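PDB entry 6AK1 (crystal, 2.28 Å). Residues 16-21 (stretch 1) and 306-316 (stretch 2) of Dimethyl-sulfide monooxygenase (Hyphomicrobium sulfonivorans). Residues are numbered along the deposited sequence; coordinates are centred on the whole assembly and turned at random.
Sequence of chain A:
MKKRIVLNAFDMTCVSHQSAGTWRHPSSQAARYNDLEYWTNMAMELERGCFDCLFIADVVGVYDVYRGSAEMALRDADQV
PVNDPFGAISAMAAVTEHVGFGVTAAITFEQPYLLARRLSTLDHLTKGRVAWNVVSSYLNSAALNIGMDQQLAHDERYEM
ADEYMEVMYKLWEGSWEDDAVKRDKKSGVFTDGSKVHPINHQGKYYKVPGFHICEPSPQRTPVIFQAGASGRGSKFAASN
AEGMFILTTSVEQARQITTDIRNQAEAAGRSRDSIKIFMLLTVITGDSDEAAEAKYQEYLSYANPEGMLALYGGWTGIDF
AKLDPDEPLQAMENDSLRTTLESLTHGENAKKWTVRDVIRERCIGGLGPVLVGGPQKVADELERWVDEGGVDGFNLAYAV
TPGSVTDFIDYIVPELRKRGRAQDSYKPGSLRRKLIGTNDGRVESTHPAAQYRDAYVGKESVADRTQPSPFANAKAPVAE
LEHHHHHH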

# COMPACT_ATOMS: atom_id res chain seq x y z
N SER A 16 8.07 1.85 14.82
CA SER A 16 7.38 0.57 15.00
C SER A 16 6.15 0.52 14.09
O SER A 16 5.21 1.30 14.27
CB SER A 16 6.98 0.38 16.46
OG SER A 16 8.13 0.29 17.31
N HIS A 17 6.17 -0.40 13.14
CA HIS A 17 5.13 -0.48 12.12
C HIS A 17 4.19 -1.65 12.40
O HIS A 17 3.05 -1.45 12.83
CB HIS A 17 5.78 -0.64 10.73
CG HIS A 17 4.80 -0.64 9.60
ND1 HIS A 17 5.12 -1.14 8.35
CD2 HIS A 17 3.52 -0.20 9.52
CE1 HIS A 17 4.07 -1.01 7.55
NE2 HIS A 17 3.09 -0.45 8.23
N GLN A 18 4.66 -2.86 12.13
CA GLN A 18 3.92 -4.08 12.41
C GLN A 18 4.45 -4.85 13.62
O GLN A 18 3.84 -5.84 14.02
CB GLN A 18 3.92 -4.99 11.18
CG GLN A 18 3.31 -4.36 9.93
CD GLN A 18 1.79 -4.11 10.06
OE1 GLN A 18 1.33 -2.98 9.93
NE2 GLN A 18 1.04 -5.17 10.30
N SER A 19 5.56 -4.40 14.23
CA SER A 19 6.19 -5.09 15.36
C SER A 19 6.49 -4.11 16.48
O SER A 19 6.87 -2.96 16.23
CB SER A 19 7.49 -5.79 14.94
OG SER A 19 7.23 -6.89 14.08
N ALA A 20 6.36 -4.58 17.72
CA ALA A 20 6.53 -3.74 18.90
C ALA A 20 7.82 -4.09 19.62
O ALA A 20 8.12 -5.27 19.81
CB ALA A 20 5.33 -3.89 19.85
N GLY A 21 8.58 -3.07 20.03
CA GLY A 21 9.81 -3.27 20.79
C GLY A 21 11.03 -3.73 20.00
O GLY A 21 12.16 -3.49 20.46
N GLU A 306 3.11 -3.78 25.71
CA GLU A 306 2.26 -2.60 25.77
C GLU A 306 2.30 -1.78 24.49
O GLU A 306 1.34 -1.06 24.20
CB GLU A 306 2.63 -1.74 26.99
CG GLU A 306 2.18 -2.40 28.29
CD GLU A 306 1.73 -1.41 29.35
OE1 GLU A 306 2.57 -1.01 30.19
OE2 GLU A 306 0.55 -1.00 29.34
N GLY A 307 3.37 -1.89 23.69
CA GLY A 307 3.37 -1.29 22.37
C GLY A 307 2.44 -2.01 21.40
O GLY A 307 1.78 -1.37 20.57
N MET A 308 2.38 -3.34 21.47
CA MET A 308 1.46 -4.06 20.59
C MET A 308 0.01 -3.88 21.03
O MET A 308 -0.91 -3.95 20.20
CB MET A 308 1.83 -5.55 20.55
CG MET A 308 1.05 -6.36 19.52
SD MET A 308 1.03 -5.64 17.84
CE MET A 308 2.78 -5.64 17.43
N LEU A 309 -0.23 -3.63 22.32
CA LEU A 309 -1.58 -3.34 22.78
C LEU A 309 -2.06 -1.99 22.29
O LEU A 309 -3.26 -1.81 22.01
CB LEU A 309 -1.65 -3.41 24.31
CG LEU A 309 -1.43 -4.83 24.83
CD1 LEU A 309 -1.41 -4.86 26.36
CD2 LEU A 309 -2.49 -5.76 24.29
N ALA A 310 -1.15 -1.01 22.18
CA ALA A 310 -1.53 0.26 21.58
C ALA A 310 -1.95 0.06 20.13
O ALA A 310 -2.95 0.62 19.69
CB ALA A 310 -0.38 1.26 21.68
N LEU A 311 -1.19 -0.75 19.38
CA LEU A 311 -1.52 -0.97 17.98
C LEU A 311 -2.82 -1.73 17.84
O LEU A 311 -3.69 -1.35 17.04
CB LEU A 311 -0.38 -1.72 17.27
CG LEU A 311 0.94 -0.98 16.99
CD1 LEU A 311 2.00 -1.95 16.49
CD2 LEU A 311 0.73 0.17 15.98
N TYR A 312 -2.98 -2.80 18.63
CA TYR A 312 -4.25 -3.53 18.67
C TYR A 312 -5.42 -2.60 18.95
O TYR A 312 -6.46 -2.68 18.29
CB TYR A 312 -4.18 -4.64 19.72
CG TYR A 312 -3.59 -5.94 19.19
CD1 TYR A 312 -2.68 -5.94 18.14
CD2 TYR A 312 -3.96 -7.17 19.74
CE1 TYR A 312 -2.15 -7.14 17.64
CE2 TYR A 312 -3.44 -8.37 19.25
CZ TYR A 312 -2.53 -8.34 18.20
OH TYR A 312 -2.01 -9.51 17.71
N GLY A 313 -5.25 -1.70 19.92
CA GLY A 313 -6.32 -0.76 20.25
C GLY A 313 -6.78 0.03 19.05
O GLY A 313 -7.98 0.12 18.77
N GLY A 314 -5.84 0.63 18.32
CA GLY A 314 -6.20 1.37 17.12
C GLY A 314 -6.71 0.47 16.00
O GLY A 314 -7.61 0.85 15.26
N TRP A 315 -6.14 -0.73 15.87
CA TRP A 315 -6.54 -1.61 14.77
C TRP A 315 -7.93 -2.20 14.98
O TRP A 315 -8.68 -2.36 14.02
CB TRP A 315 -5.54 -2.74 14.59
CG TRP A 315 -4.26 -2.34 14.00
CD1 TRP A 315 -4.02 -1.24 13.21
CD2 TRP A 315 -3.01 -3.01 14.16
NE1 TRP A 315 -2.69 -1.20 12.86
CE2 TRP A 315 -2.05 -2.27 13.43
CE3 TRP A 315 -2.60 -4.16 14.84
CZ2 TRP A 315 -0.70 -2.66 13.36
CZ3 TRP A 315 -1.28 -4.54 14.78
CH2 TRP A 315 -0.34 -3.79 14.04
N THR A 316 -8.28 -2.56 16.22
CA THR A 316 -9.55 -3.24 16.48
C THR A 316 -10.55 -2.42 17.28
O THR A 316 -11.73 -2.76 17.27
CB THR A 316 -9.32 -4.57 17.22
OG1 THR A 316 -8.92 -4.30 18.57
CG2 THR A 316 -8.21 -5.38 16.55

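The contact between residues 16-21 and 306-316 is a small van der Waals packing of an irregular segment against one side of a helix, with no hydrogen bond across it and 274 Å² buried in total. The residues that touch lie at least 287 positions apart in the sequence.

Residues 306-316 are helical throughout, continuing a helix that begins earlier in the chain. Its backbone is held by i to i+4 hydrogen bonds, among them L311 N to G307 O (3.3 Å) and W315 N to L311 O (2.8 Å). This spacing places G307, L311 and W315 one turn apart, and together with M308 they supply every helix residue in contact with the loop. The backbones come nearer at the A20 end, where the CA atoms of A20 and G307 are 5.3 Å apart; the CA atoms of Q18 and L311 are separated by 8.4 Å.

The close approach at A20 rests on small residues. The CA-to-CB bond of A20 points toward the helix, and A20 CB lies 3.8 Å from G307 C and 3.4 Å from M308 N, in contact with the helix backbone itself. G307 leaves this space open: a CB modelled on it would point toward the loop and sit only 3.3 Å from A20 CB.

M308 adds the apolar side-chain contact. Its CA-to-CB bond points sideways, but the side chain, with chi1 t and both chi2 and chi3 p, brings its terminal methyl back to the loop. M308 CE lies 3.9 Å from A20 CB, 4.0 Å from S19 CA and 3.6 Å from Q18 O. The M308 methyl thus touches three consecutive loop residues, although the CA-to-CB bond of S19 points away from the helix.

Farther along, wider backbone separation is filled by larger side chains. The CA-to-CB bonds of L311 and W315 both point toward the loop, and their side chains meet the carbonyl of H17: H17 O is 3.8 Å from L311 CD1 and 4.0 Å from W315 CZ2. The oxygen approaches the indole at its edge, near the ring plane, where the C-H groups carry slight positive charge; at this distance any electrostatic contribution would be modest. The CA-to-CB bond of H17 points away from the helix; the contacts are made by its backbone carbonyl. Q18 also starts away from the helix, yet the end of its side chain comes nearer, placing Q18 OE1 4.0 Å from W315 CZ2. W315 NE1 is hydrogen-bonded elsewhere in the structure.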